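Local coordinates for glucose-binding protein (Thermus thermophilus HB27, PDB 2B3F) that binds glucose or galactose in an interdomain cleft and probably passes the sugar to a membrane transport system as its periplasmic binding component, at residues 5-9 and 277-281; 183-187 and 341-345; 79-84 and 281-285; 93-98 and 316-320. All blocks are in the same frame, centred on the assembly; numbering follows the deposited sequence.

Contact 1 (5-9 and 277-281); sequences IFSWW and SDSFG. With GAL (beta-D-galactopyranose), chain G.
The indole edge of Trp-9 meets Asp-278. Asp-278 OD2 lies 3.5 Å from Trp-9 CZ2, near the indole plane, and the carboxylate stands at 88° to that plane. Galactose O3 also sits at the edge of this ring. Trp-9 CG lies anti to the carbonyl carbon (chi1 -71°), and the indole extends toward Asp-278. Farther round the six-membered ring, Trp-9 CZ3 comes to 3.7 Å from Phe-280 CZ, close to the plane of the phenyl ring and at its rim. The two rings form an oblique pair, with planes 67° apart. Next along the ring, Phe-280 CE1 touches Ile-5 CG2 at 3.9 Å, coming in obliquely. Trp-8 also turns an edge to the sugar, with galactose C1 in its ring plane.

The two segments belong to strands 2-7 and 272-280, and strand 62-66 runs between them in the sheet. They share no direct hydrogen bond, so side chains and sugar span the gap. In this periplasmic binding protein the end of strand 2-7 leads straight into the ligand pocket. There an ST turn, with Trp-9 N bonded to Ser-7 OG, bends the chain.

Galactose O2 donates a hydrogen bond to Asp-278 OD1 at 2.6 Å. Galactose O3 donates a hydrogen bond to Asp-278 OD2, also at 2.6 Å. The same O3 accepts from Trp-9 NE1 at 3.0 Å. Trp-8 NE1 makes a long but nearly straight bond to galactose O5, at 3.3 Å. Gln-64 NE2, on the intervening strand, bonds Asp-278 OD1, and Gln-64 OE1 takes the backbone N of Trp-8.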
loop_
_atom_site.group_PDB
_atom_site.type_symbol
_atom_site.label_atom_id
_atom_site.label_comp_id
_atom_site.label_asym_id
_atom_site.label_seq_id
_atom_site.Cartn_x
_atom_site.Cartn_y
_atom_site.Cartn_z
ATOM N N ILE A 5 -4.005 -15.602 -13.009
ATOM C CA ILE A 5 -4.107 -14.545 -12.003
ATOM C C ILE A 5 -2.797 -13.774 -12.020
ATOM O O ILE A 5 -1.751 -14.352 -11.759
ATOM C CB ILE A 5 -4.277 -15.110 -10.599
ATOM C CG1 ILE A 5 -5.565 -15.957 -10.481
ATOM C CG2 ILE A 5 -4.330 -13.986 -9.576
ATOM C CD1 ILE A 5 -5.605 -16.805 -9.256
ATOM N N PHE A 6 -2.895 -12.478 -12.283
ATOM C CA PHE A 6 -1.734 -11.599 -12.422
ATOM C C PHE A 6 -1.612 -10.744 -11.153
ATOM O O PHE A 6 -2.577 -10.143 -10.692
ATOM C CB PHE A 6 -1.919 -10.757 -13.682
ATOM C CG PHE A 6 -0.727 -9.902 -14.067
ATOM C CD1 PHE A 6 0.076 -10.264 -15.143
ATOM C CD2 PHE A 6 -0.461 -8.705 -13.407
ATOM C CE1 PHE A 6 1.171 -9.468 -15.530
ATOM C CE2 PHE A 6 0.624 -7.899 -13.813
ATOM C CZ PHE A 6 1.423 -8.299 -14.871
ATOM N N SER A 7 -0.423 -10.708 -10.555
ATOM C CA SER A 7 -0.207 -9.960 -9.320
ATOM C C SER A 7 1.294 -9.725 -9.133
ATOM O O SER A 7 2.115 -10.192 -9.940
ATOM C CB SER A 7 -0.753 -10.719 -8.096
ATOM O OG SER A 7 0.128 -11.754 -7.659
ATOM N N TRP A 8 1.629 -9.027 -8.058
ATOM C CA TRP A 8 3.036 -8.929 -7.646
ATOM C C TRP A 8 3.325 -9.634 -6.341
ATOM O O TRP A 8 4.318 -9.331 -5.643
ATOM C CB TRP A 8 3.518 -7.475 -7.667
ATOM C CG TRP A 8 2.908 -6.485 -6.769
ATOM C CD1 TRP A 8 3.319 -6.131 -5.512
ATOM C CD2 TRP A 8 1.845 -5.584 -7.104
ATOM N NE1 TRP A 8 2.557 -5.080 -5.027
ATOM C CE2 TRP A 8 1.651 -4.724 -5.996
ATOM C CE3 TRP A 8 1.033 -5.423 -8.232
ATOM C CZ2 TRP A 8 0.667 -3.727 -5.988
ATOM C CZ3 TRP A 8 0.069 -4.447 -8.218
ATOM C CH2 TRP A 8 -0.107 -3.614 -7.113
ATOM N N TRP A 9 2.494 -10.628 -6.010
ATOM C CA TRP A 9 2.655 -11.303 -4.756
ATOM C C TRP A 9 3.600 -12.510 -4.876
ATOM O O TRP A 9 3.242 -13.653 -4.648
ATOM C CB TRP A 9 1.278 -11.659 -4.196
ATOM C CG TRP A 9 0.527 -10.460 -3.726
ATOM C CD1 TRP A 9 1.031 -9.306 -3.172
ATOM C CD2 TRP A 9 -0.893 -10.297 -3.765
ATOM N NE1 TRP A 9 0.002 -8.442 -2.870
ATOM C CE2 TRP A 9 -1.187 -9.031 -3.217
ATOM C CE3 TRP A 9 -1.942 -11.106 -4.206
ATOM C CZ2 TRP A 9 -2.490 -8.563 -3.087
ATOM C CZ3 TRP A 9 -3.244 -10.621 -4.111
ATOM C CH2 TRP A 9 -3.503 -9.381 -3.532
ATOM N N SER A 277 -6.108 -0.431 -1.001
ATOM C CA SER A 277 -6.847 -1.684 -1.118
ATOM C C SER A 277 -6.469 -2.406 -2.386
ATOM O O SER A 277 -6.531 -1.835 -3.468
ATOM C CB SER A 277 -8.361 -1.417 -1.086
ATOM O OG SER A 277 -9.070 -2.625 -1.290
ATOM N N ASP A 278 -6.032 -3.657 -2.229
ATOM C CA ASP A 278 -5.786 -4.552 -3.329
ATOM C C ASP A 278 -7.132 -5.091 -3.803
ATOM O O ASP A 278 -7.949 -5.487 -2.980
ATOM C CB ASP A 278 -4.885 -5.700 -2.882
ATOM C CG ASP A 278 -3.469 -5.224 -2.505
ATOM O OD1 ASP A 278 -2.868 -4.533 -3.359
ATOM O OD2 ASP A 278 -3.008 -5.537 -1.389
ATOM N N SER A 279 -7.340 -5.074 -5.110
ATOM C CA SER A 279 -8.594 -5.494 -5.724
ATOM C C SER A 279 -8.325 -6.253 -7.020
ATOM O O SER A 279 -7.227 -6.188 -7.583
ATOM C CB SER A 279 -9.494 -4.258 -5.937
ATOM O OG SER A 279 -9.100 -3.464 -7.026
ATOM N N PHE A 280 -9.344 -6.981 -7.492
ATOM C CA PHE A 280 -9.284 -7.696 -8.755
ATOM C C PHE A 280 -10.514 -7.345 -9.579
ATOM O O PHE A 280 -11.606 -7.277 -9.025
ATOM C CB PHE A 280 -9.258 -9.204 -8.529
ATOM C CG PHE A 280 -7.942 -9.709 -7.991
ATOM C CD1 PHE A 280 -6.916 -10.082 -8.858
ATOM C CD2 PHE A 280 -7.741 -9.814 -6.627
ATOM C CE1 PHE A 280 -5.690 -10.545 -8.354
ATOM C CE2 PHE A 280 -6.529 -10.281 -6.116
ATOM C CZ PHE A 280 -5.497 -10.637 -7.006
ATOM N N GLY A 281 -10.318 -7.174 -10.882
ATOM C CA GLY A 281 -11.427 -6.969 -11.799
ATOM C C GLY A 281 -11.484 -7.987 -12.907
ATOM O O GLY A 281 -10.849 -9.045 -12.848
HETATM C C1 GAL G . 1.397 -2.645 -2.237
HETATM C C2 GAL G . 0.329 -3.744 -2.306
HETATM C C3 GAL G . 0.502 -4.776 -1.200
HETATM C C4 GAL G . 1.935 -5.312 -1.164
HETATM C C5 GAL G . 2.913 -4.112 -1.202
HETATM C C6 GAL G . 4.401 -4.498 -1.190
HETATM O O1 GAL G . 1.269 -1.745 -3.296
HETATM O O2 GAL G . -0.972 -3.136 -2.266
HETATM O O3 GAL G . -0.401 -5.855 -1.394
HETATM O O4 GAL G . 2.090 -6.173 -2.260
HETATM O O5 GAL G . 2.678 -3.280 -2.313
HETATM O O6 GAL G . 4.776 -5.050 -2.416
#

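Contact 2 (183-187 and 341-345); sequences PDDWN and RIVGS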
loop_
_atom_site.group_PDB
_atom_site.type_symbol
_atom_site.label_atom_id
_atom_site.label_comp_id
_atom_site.label_asym_id
_atom_site.label_seq_id
_atom_site.Cartn_x
_atom_site.Cartn_y
_atom_site.Cartn_z
ATOM N N PRO A 183 -4.749 15.663 7.484
ATOM C CA PRO A 183 -5.553 14.949 6.493
ATOM C C PRO A 183 -6.274 15.824 5.462
ATOM O O PRO A 183 -6.403 15.442 4.287
ATOM C CB PRO A 183 -6.551 14.154 7.351
ATOM C CG PRO A 183 -6.546 14.816 8.677
ATOM C CD PRO A 183 -5.210 15.432 8.863
ATOM N N ASP A 184 -6.738 17.000 5.875
ATOM C CA ASP A 184 -7.490 17.841 4.957
ATOM C C ASP A 184 -6.609 18.384 3.847
ATOM O O ASP A 184 -6.979 18.309 2.681
ATOM C CB ASP A 184 -8.162 18.989 5.709
ATOM C CG ASP A 184 -9.348 18.524 6.549
ATOM O OD1 ASP A 184 -10.064 17.588 6.139
ATOM O OD2 ASP A 184 -9.563 19.126 7.622
ATOM N N ASP A 185 -5.453 18.942 4.204
ATOM C CA ASP A 185 -4.548 19.488 3.186
ATOM C C ASP A 185 -3.852 18.380 2.387
ATOM O O ASP A 185 -3.573 18.580 1.207
ATOM C CB ASP A 185 -3.527 20.466 3.773
ATOM C CG ASP A 185 -4.012 21.909 3.747
ATOM O OD1 ASP A 185 -4.999 22.226 3.052
ATOM O OD2 ASP A 185 -3.381 22.726 4.435
ATOM N N TRP A 186 -3.612 17.223 3.008
ATOM C CA TRP A 186 -3.236 16.016 2.227
ATOM C C TRP A 186 -4.253 15.783 1.110
ATOM O O TRP A 186 -3.899 15.684 -0.068
ATOM C CB TRP A 186 -3.069 14.778 3.119
ATOM C CG TRP A 186 -2.926 13.502 2.343
ATOM C CD1 TRP A 186 -3.884 12.552 2.136
ATOM C CD2 TRP A 186 -1.752 13.040 1.666
ATOM N NE1 TRP A 186 -3.388 11.543 1.351
ATOM C CE2 TRP A 186 -2.076 11.808 1.056
ATOM C CE3 TRP A 186 -0.464 13.562 1.499
ATOM C CZ2 TRP A 186 -1.153 11.075 0.294
ATOM C CZ3 TRP A 186 0.462 12.835 0.746
ATOM C CH2 TRP A 186 0.112 11.597 0.160
ATOM N N ASN A 187 -5.540 15.729 1.457
ATOM C CA ASN A 187 -6.589 15.526 0.448
ATOM C C ASN A 187 -6.618 16.628 -0.596
ATOM O O ASN A 187 -6.936 16.384 -1.777
ATOM C CB ASN A 187 -7.980 15.406 1.104
ATOM C CG ASN A 187 -8.149 14.107 1.918
ATOM O OD1 ASN A 187 -7.312 13.204 1.858
ATOM N ND2 ASN A 187 -9.243 14.015 2.677
ATOM N N ARG A 341 -9.912 8.791 11.209
ATOM C CA ARG A 341 -10.113 9.517 9.978
ATOM C C ARG A 341 -9.356 8.776 8.878
ATOM O O ARG A 341 -8.191 8.431 9.078
ATOM C CB ARG A 341 -9.532 10.924 10.126
ATOM C CG ARG A 341 -9.406 11.722 8.860
ATOM C CD ARG A 341 -10.726 12.270 8.386
ATOM N NE ARG A 341 -10.599 13.005 7.127
ATOM C CZ ARG A 341 -10.298 14.304 7.004
ATOM N NH1 ARG A 341 -10.088 15.082 8.059
ATOM N NH2 ARG A 341 -10.215 14.836 5.782
ATOM N N ILE A 342 -10.016 8.545 7.748
ATOM C CA ILE A 342 -9.432 7.787 6.638
ATOM C C ILE A 342 -8.988 8.737 5.532
ATOM O O ILE A 342 -9.734 9.626 5.109
ATOM C CB ILE A 342 -10.440 6.765 6.043
ATOM C CG1 ILE A 342 -11.037 5.868 7.130
ATOM C CG2 ILE A 342 -9.787 5.924 4.955
ATOM C CD1 ILE A 342 -10.049 5.204 7.992
ATOM N N VAL A 343 -7.750 8.555 5.065
ATOM C CA VAL A 343 -7.299 9.188 3.817
ATOM C C VAL A 343 -6.645 8.105 2.969
ATOM O O VAL A 343 -6.431 6.984 3.451
ATOM C CB VAL A 343 -6.273 10.342 4.059
ATOM C CG1 VAL A 343 -6.865 11.432 4.983
ATOM C CG2 VAL A 343 -4.975 9.806 4.646
ATOM N N GLY A 344 -6.330 8.454 1.724
ATOM C CA GLY A 344 -5.794 7.478 0.775
ATOM C C GLY A 344 -4.298 7.645 0.560
ATOM O O GLY A 344 -3.754 8.753 0.655
ATOM N N SER A 345 -3.665 6.522 0.240
ATOM C CA SER A 345 -2.264 6.490 -0.197
ATOM C C SER A 345 -2.044 7.002 -1.609
ATOM O O SER A 345 -2.825 6.723 -2.517
ATOM C CB SER A 345 -1.752 5.050 -0.106
ATOM O OG SER A 345 -0.422 4.923 -0.597
#
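Arg-341 and Asp-184 form a salt bridge at the outer side of this contact. Arg-341 NH2 donates to Asp-184 OD1 at 2.8 Å, with the oxygen near the guanidinium plane. Arg-341 NH1 adds a weak bond to the same OD1 at 3.2 Å. A single carboxylate oxygen therefore takes both donors, and NH2 reaches it on the anti side, 34° out of the carboxylate plane. The arginine chain bends at chi2 (76°), which folds the guanidinium back over Pro-183. Pro-183 CB lies over the centre of one guanidinium face, and Pro-183 CG is 3.6 Å from Arg-341 NH1.

The second polar link uses the buried indole of Trp-186. Trp-186 NE1 donates to Gly-344 O at 2.9 Å. The oxygen sits at the indole edge near the ring plane, and the N-H arrives in the carbonyl plane. The bond thus satisfies the indole nitrogen and a carbonyl at the end of the strand together.

Between the two links lies Val-343. Val-343 CG1 packs on Pro-183 CB at 3.6 Å, and Val-343 CB meets Trp-186 CD1 at 3.8 Å. Asn-187 also lies against Val-343. Within the helix, Asn-187 N bonds Pro-183 O.

Helix 166-190 runs beside strand 341-344, their local axes 25° apart in direction. The strand pairs in parallel with strand 272-280, and Trp-186 also touches Met-274 there. On the helix side, Trp-190 meets the Trp-186 ring edge-to-face. Ser-345, just past the strand, bonds Glu-174 of the same helix.

Contact 3 (79-84 and 281-285); sequences NRMEDL and GLPKG
Met-81 and Pro-283 face each other as a single beta bridge between two loops. Glu-82 N donates to Leu-282 O at 2.8 Å in a nearly straight bond. Lys-284 N donates to Arg-80 O at 2.9 Å. These bonds flank Met-81 and Pro-283, which form a non-hydrogen-bonded antiparallel pair. Such a pair suits proline, since it asks for no N-H from it.

The Met-81 chain bends at chi2 (-56°) and chi3 (-80°), which brings Met-81 CE to 4.1 Å from Gly-281 CA. Leu-282 puts its CB against Leu-84 CD2 at 3.9 Å. Leu-282 CD2 lies 3.6 Å from Glu-82 OE1, the two side chains crossing at an angle. Lys-284 runs extended along the carbonyls of residues 79 to 81, and NZ makes a weak bond to Asn-79 O at 3.2 Å.

Waters fill in the pairing. One links Glu-82 O to Leu-282 N, and another joins Arg-80 O to Lys-284 O. A third links Glu-82 OE2 to Pro-283 O. Arg-289 holds Glu-82 OE2 in a salt bridge. Asn-79 closes the preceding helix in a Schellman motif, and Leu-84 stands at the N-cap position of helix 85-91.

The direct hydrogen bonds all end on backbone carbonyls. The ammonium of Lys-284 lies by the C-terminal end of a helix, where its charge would probably be favoured.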
loop_
_atom_site.group_PDB
_atom_site.type_symbol
_atom_site.label_atom_id
_atom_site.label_comp_id
_atom_site.label_asym_id
_atom_site.label_seq_id
_atom_site.Cartn_x
_atom_site.Cartn_y
_atom_site.Cartn_z
ATOM N N ASN A 79 -11.450 1.899 -21.293
ATOM C CA ASN A 79 -12.543 1.020 -21.711
ATOM C C ASN A 79 -12.077 -0.424 -21.914
ATOM O O ASN A 79 -12.499 -1.104 -22.847
ATOM C CB ASN A 79 -13.198 1.608 -22.984
ATOM C CG ASN A 79 -13.821 2.986 -22.730
ATOM O OD1 ASN A 79 -13.454 3.991 -23.374
ATOM N ND2 ASN A 79 -14.731 3.050 -21.753
ATOM N N ARG A 80 -11.181 -0.887 -21.040
ATOM C CA ARG A 80 -10.630 -2.249 -21.133
ATOM C C ARG A 80 -11.122 -3.209 -20.053
ATOM O O ARG A 80 -10.740 -4.380 -20.060
ATOM C CB ARG A 80 -9.092 -2.195 -21.099
ATOM C CG ARG A 80 -8.477 -1.525 -22.299
ATOM C CD ARG A 80 -8.742 -2.251 -23.646
ATOM N NE ARG A 80 -7.936 -1.650 -24.727
ATOM C CZ ARG A 80 -6.750 -2.112 -25.130
ATOM N NH1 ARG A 80 -6.210 -3.181 -24.566
ATOM N NH2 ARG A 80 -6.077 -1.500 -26.103
ATOM N N MET A 81 -11.973 -2.723 -19.153
ATOM C CA MET A 81 -12.493 -3.517 -18.056
ATOM C C MET A 81 -14.013 -3.669 -18.172
ATOM O O MET A 81 -14.695 -2.760 -18.668
ATOM C CB MET A 81 -12.206 -2.838 -16.711
ATOM C CG MET A 81 -10.734 -2.537 -16.412
ATOM S SD MET A 81 -9.712 -4.000 -16.502
ATOM C CE MET A 81 -10.038 -4.750 -14.927
ATOM N N GLU A 82 -14.525 -4.798 -17.678
ATOM C CA GLU A 82 -15.972 -5.014 -17.598
ATOM C C GLU A 82 -16.568 -4.374 -16.343
ATOM O O GLU A 82 -15.977 -4.380 -15.262
ATOM C CB GLU A 82 -16.308 -6.508 -17.590
ATOM C CG GLU A 82 -16.050 -7.210 -18.885
ATOM C CD GLU A 82 -16.812 -8.521 -19.005
ATOM O OE1 GLU A 82 -17.915 -8.617 -18.408
ATOM O OE2 GLU A 82 -16.293 -9.433 -19.691
ATOM N N ASP A 83 -17.772 -3.839 -16.502
ATOM C CA ASP A 83 -18.562 -3.308 -15.407
ATOM C C ASP A 83 -19.074 -4.470 -14.573
ATOM O O ASP A 83 -19.668 -5.411 -15.113
ATOM C CB ASP A 83 -19.731 -2.505 -16.004
ATOM C CG ASP A 83 -20.591 -1.817 -14.973
ATOM O OD1 ASP A 83 -20.372 -1.931 -13.758
ATOM O OD2 ASP A 83 -21.545 -1.125 -15.415
ATOM N N LEU A 84 -18.827 -4.410 -13.265
ATOM C CA LEU A 84 -19.158 -5.476 -12.331
ATOM C C LEU A 84 -20.430 -5.202 -11.511
ATOM O O LEU A 84 -20.713 -5.927 -10.568
ATOM C CB LEU A 84 -17.991 -5.702 -11.356
ATOM C CG LEU A 84 -16.623 -5.965 -11.999
ATOM C CD1 LEU A 84 -15.563 -6.151 -10.909
ATOM C CD2 LEU A 84 -16.676 -7.198 -12.882
ATOM N N GLY A 281 -10.318 -7.174 -10.882
ATOM C CA GLY A 281 -11.427 -6.969 -11.799
ATOM C C GLY A 281 -11.484 -7.987 -12.907
ATOM O O GLY A 281 -10.849 -9.045 -12.848
ATOM N N LEU A 282 -12.235 -7.636 -13.943
ATOM C CA LEU A 282 -12.491 -8.521 -15.059
ATOM C C LEU A 282 -12.157 -7.803 -16.360
ATOM O O LEU A 282 -12.968 -7.039 -16.878
ATOM C CB LEU A 282 -13.955 -8.968 -15.040
ATOM C CG LEU A 282 -14.348 -10.004 -16.106
ATOM C CD1 LEU A 282 -13.574 -11.290 -15.902
ATOM C CD2 LEU A 282 -15.833 -10.294 -16.034
ATOM N N PRO A 283 -10.945 -8.023 -16.892
ATOM C CA PRO A 283 -10.591 -7.416 -18.175
ATOM C C PRO A 283 -11.487 -7.908 -19.300
ATOM O O PRO A 283 -11.772 -9.102 -19.369
ATOM C CB PRO A 283 -9.148 -7.903 -18.416
ATOM C CG PRO A 283 -8.662 -8.373 -17.096
ATOM C CD PRO A 283 -9.846 -8.822 -16.324
ATOM N N LYS A 284 -11.892 -7.002 -20.185
ATOM C CA LYS A 284 -12.502 -7.405 -21.457
ATOM C C LYS A 284 -11.525 -8.278 -22.245
ATOM O O LYS A 284 -10.312 -8.032 -22.265
ATOM C CB LYS A 284 -12.881 -6.187 -22.294
ATOM C CG LYS A 284 -13.893 -5.282 -21.655
ATOM C CD LYS A 284 -14.291 -4.180 -22.619
ATOM C CE LYS A 284 -15.111 -3.133 -21.952
ATOM N NZ LYS A 284 -15.574 -2.143 -22.957
ATOM N N GLY A 285 -12.058 -9.311 -22.893
ATOM C CA GLY A 285 -11.238 -10.183 -23.703
ATOM C C GLY A 285 -10.544 -11.279 -22.920
ATOM O O GLY A 285 -9.791 -12.066 -23.498
HETATM O O HOH W 1 -8.963 -5.966 -21.421
HETATM O O HOH W 2 -16.225 -0.839 -20.193
HETATM O O HOH W 3 -13.586 -5.096 -13.986
HETATM O O HOH W 4 -13.919 -10.637 -19.930
HETATM O O HOH W 5 -15.342 -9.270 -22.483
#

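Contact 4 (93-98 and 316-320); sequences WLQAFP and AARLD
Leu-319 N donates to Ala-96 O at 2.9 Å, in a bond that is almost straight (174°), where the loop 316-320 meets the end of the short, weakly bonded helix at about 93-96. The same oxygen accepts from a water that is held in turn by Asp-320 N. Arg-318 CA makes a CA-H...O contact with Ala-96 O at 3.5 Å.

Ala-96 CB lies over one face of the Arg-318 guanidinium, offset toward the rim, with NH1 at 3.7 Å. A bend at chi3 (69°) turns the guanidinium to this place. Arg-318 grips Asp-320 side-on in a salt bridge, with NE bonding OD1 at 2.8 Å and NH2 bonding OD2. This holds the flat group's rotation against Ala-96. Trp-93 NE1 sits at its edge, in plane. Arg-318 CG is 3.6 Å from Phe-97 CE1. Ala-317 CB packs on the same Phe-97 atom at 3.8 Å. Pro-98 CD meets Leu-319 CG at 4.1 Å, the side chains running in opposite directions.

Gln-305 OE1 of helix 302-312 accepts from Arg-318 N. Gly-300 O takes Arg-318 NH1. Phe-97 also touches Ile-102 of helix 99-105, and Trp-93 packs on Val-114 of strand 110-115.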
loop_
_atom_site.group_PDB
_atom_site.type_symbol
_atom_site.label_atom_id
_atom_site.label_comp_id
_atom_site.label_asym_id
_atom_site.label_seq_id
_atom_site.Cartn_x
_atom_site.Cartn_y
_atom_site.Cartn_z
ATOM N N TRP A 93 -22.782 -7.229 -2.440
ATOM C CA TRP A 93 -21.558 -6.532 -2.039
ATOM C C TRP A 93 -21.740 -5.048 -1.719
ATOM O O TRP A 93 -20.907 -4.466 -1.041
ATOM C CB TRP A 93 -20.475 -6.687 -3.097
ATOM C CG TRP A 93 -19.860 -8.062 -3.174
ATOM C CD1 TRP A 93 -19.816 -9.002 -2.195
ATOM C CD2 TRP A 93 -19.160 -8.605 -4.291
ATOM N NE1 TRP A 93 -19.139 -10.111 -2.649
ATOM C CE2 TRP A 93 -18.733 -9.885 -3.936
ATOM C CE3 TRP A 93 -18.862 -8.125 -5.567
ATOM C CZ2 TRP A 93 -18.022 -10.700 -4.816
ATOM C CZ3 TRP A 93 -18.176 -8.930 -6.433
ATOM C CH2 TRP A 93 -17.746 -10.194 -6.051
ATOM N N LEU A 94 -22.828 -4.429 -2.180
ATOM C CA LEU A 94 -23.059 -3.013 -1.876
ATOM C C LEU A 94 -23.311 -2.769 -0.382
ATOM O O LEU A 94 -23.121 -1.655 0.109
ATOM C CB LEU A 94 -24.195 -2.435 -2.747
ATOM C CG LEU A 94 -23.887 -2.329 -4.245
ATOM C CD1 LEU A 94 -25.046 -1.707 -5.000
ATOM C CD2 LEU A 94 -22.621 -1.511 -4.470
ATOM N N GLN A 95 -23.721 -3.811 0.342
ATOM C CA GLN A 95 -23.898 -3.746 1.781
ATOM C C GLN A 95 -22.737 -4.355 2.533
ATOM O O GLN A 95 -22.545 -4.072 3.712
ATOM C CB GLN A 95 -25.195 -4.471 2.206
ATOM C CG GLN A 95 -26.496 -3.773 1.752
ATOM C CD GLN A 95 -26.773 -3.939 0.280
ATOM O OE1 GLN A 95 -26.721 -5.048 -0.255
ATOM N NE2 GLN A 95 -27.075 -2.836 -0.388
ATOM N N ALA A 96 -21.968 -5.201 1.843
ATOM C CA ALA A 96 -20.848 -5.913 2.456
ATOM C C ALA A 96 -19.579 -5.066 2.645
ATOM O O ALA A 96 -18.780 -5.390 3.492
ATOM C CB ALA A 96 -20.510 -7.139 1.626
ATOM N N PHE A 97 -19.399 -4.022 1.838
ATOM C CA PHE A 97 -18.219 -3.144 1.933
ATOM C C PHE A 97 -18.620 -1.745 2.384
ATOM O O PHE A 97 -19.754 -1.301 2.091
ATOM C CB PHE A 97 -17.532 -3.024 0.570
ATOM C CG PHE A 97 -17.022 -4.325 0.035
ATOM C CD1 PHE A 97 -16.037 -5.011 0.715
ATOM C CD2 PHE A 97 -17.535 -4.864 -1.133
ATOM C CE1 PHE A 97 -15.567 -6.230 0.240
ATOM C CE2 PHE A 97 -17.075 -6.078 -1.621
ATOM C CZ PHE A 97 -16.072 -6.763 -0.915
ATOM N N PRO A 98 -17.690 -1.019 3.041
ATOM C CA PRO A 98 -17.972 0.368 3.452
ATOM C C PRO A 98 -18.157 1.278 2.254
ATOM O O PRO A 98 -17.541 1.069 1.205
ATOM C CB PRO A 98 -16.744 0.780 4.275
ATOM C CG PRO A 98 -15.700 -0.200 3.993
ATOM C CD PRO A 98 -16.318 -1.435 3.398
ATOM N N ALA A 316 -9.472 -7.490 6.373
ATOM C CA ALA A 316 -10.466 -7.704 5.350
ATOM C C ALA A 316 -11.130 -6.377 4.964
ATOM O O ALA A 316 -11.266 -5.483 5.795
ATOM C CB ALA A 316 -11.529 -8.687 5.853
ATOM N N ALA A 317 -11.537 -6.282 3.710
ATOM C CA ALA A 317 -12.382 -5.167 3.242
ATOM C C ALA A 317 -13.850 -5.369 3.682
ATOM O O ALA A 317 -14.564 -4.399 3.922
ATOM C CB ALA A 317 -12.313 -5.033 1.747
ATOM N N ARG A 318 -14.282 -6.620 3.775
ATOM C CA ARG A 318 -15.676 -6.924 4.165
ATOM C C ARG A 318 -15.959 -6.479 5.578
ATOM O O ARG A 318 -15.198 -6.797 6.499
ATOM C CB ARG A 318 -15.965 -8.413 4.056
ATOM C CG ARG A 318 -16.169 -8.885 2.643
ATOM C CD ARG A 318 -16.598 -10.320 2.652
ATOM N NE ARG A 318 -17.953 -10.442 3.203
ATOM C CZ ARG A 318 -19.059 -10.510 2.483
ATOM N NH1 ARG A 318 -19.039 -10.535 1.161
ATOM N NH2 ARG A 318 -20.216 -10.610 3.119
ATOM N N LEU A 319 -17.103 -5.803 5.766
ATOM C CA LEU A 319 -17.528 -5.360 7.092
ATOM C C LEU A 319 -17.792 -6.517 8.081
ATOM O O LEU A 319 -17.675 -6.323 9.288
ATOM C CB LEU A 319 -18.788 -4.481 6.981
ATOM C CG LEU A 319 -18.670 -3.132 6.273
ATOM C CD1 LEU A 319 -20.035 -2.579 5.856
ATOM C CD2 LEU A 319 -17.961 -2.151 7.157
ATOM N N ASP A 320 -18.140 -7.705 7.573
ATOM C CA ASP A 320 -18.522 -8.835 8.429
ATOM C C ASP A 320 -17.348 -9.727 8.844
ATOM O O ASP A 320 -17.533 -10.804 9.428
ATOM C CB ASP A 320 -19.671 -9.666 7.809
ATOM C CG ASP A 320 -19.302 -10.374 6.519
ATOM O OD1 ASP A 320 -18.138 -10.246 6.032
ATOM O OD2 ASP A 320 -20.197 -11.088 5.972
HETATM O O HOH W 6 -19.492 -7.793 4.932
#

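Contacts 1 and 3 share Gly-281, and their centres lie about 14 Å apart on the same side of the chain's centre. Strand 272-280 carries the sugar-binding end of contact 1 and then runs out into the loop of contact 3. Contact 2 reaches the same sheet through strand 341-344, the parallel neighbour of 272-280, but lies across the chain's centre, about 24 Å from contact 1 between centres. The centre of contact 4 is about 18 Å from that of contact 1. In chain order the segments are 5-9, 79-84, 93-98, 183-187, 277-281, 281-285, 316-320 and 341-345. Each contact joins segments more than 150 residues apart, and contact 1 brings both of its segments to the sugar.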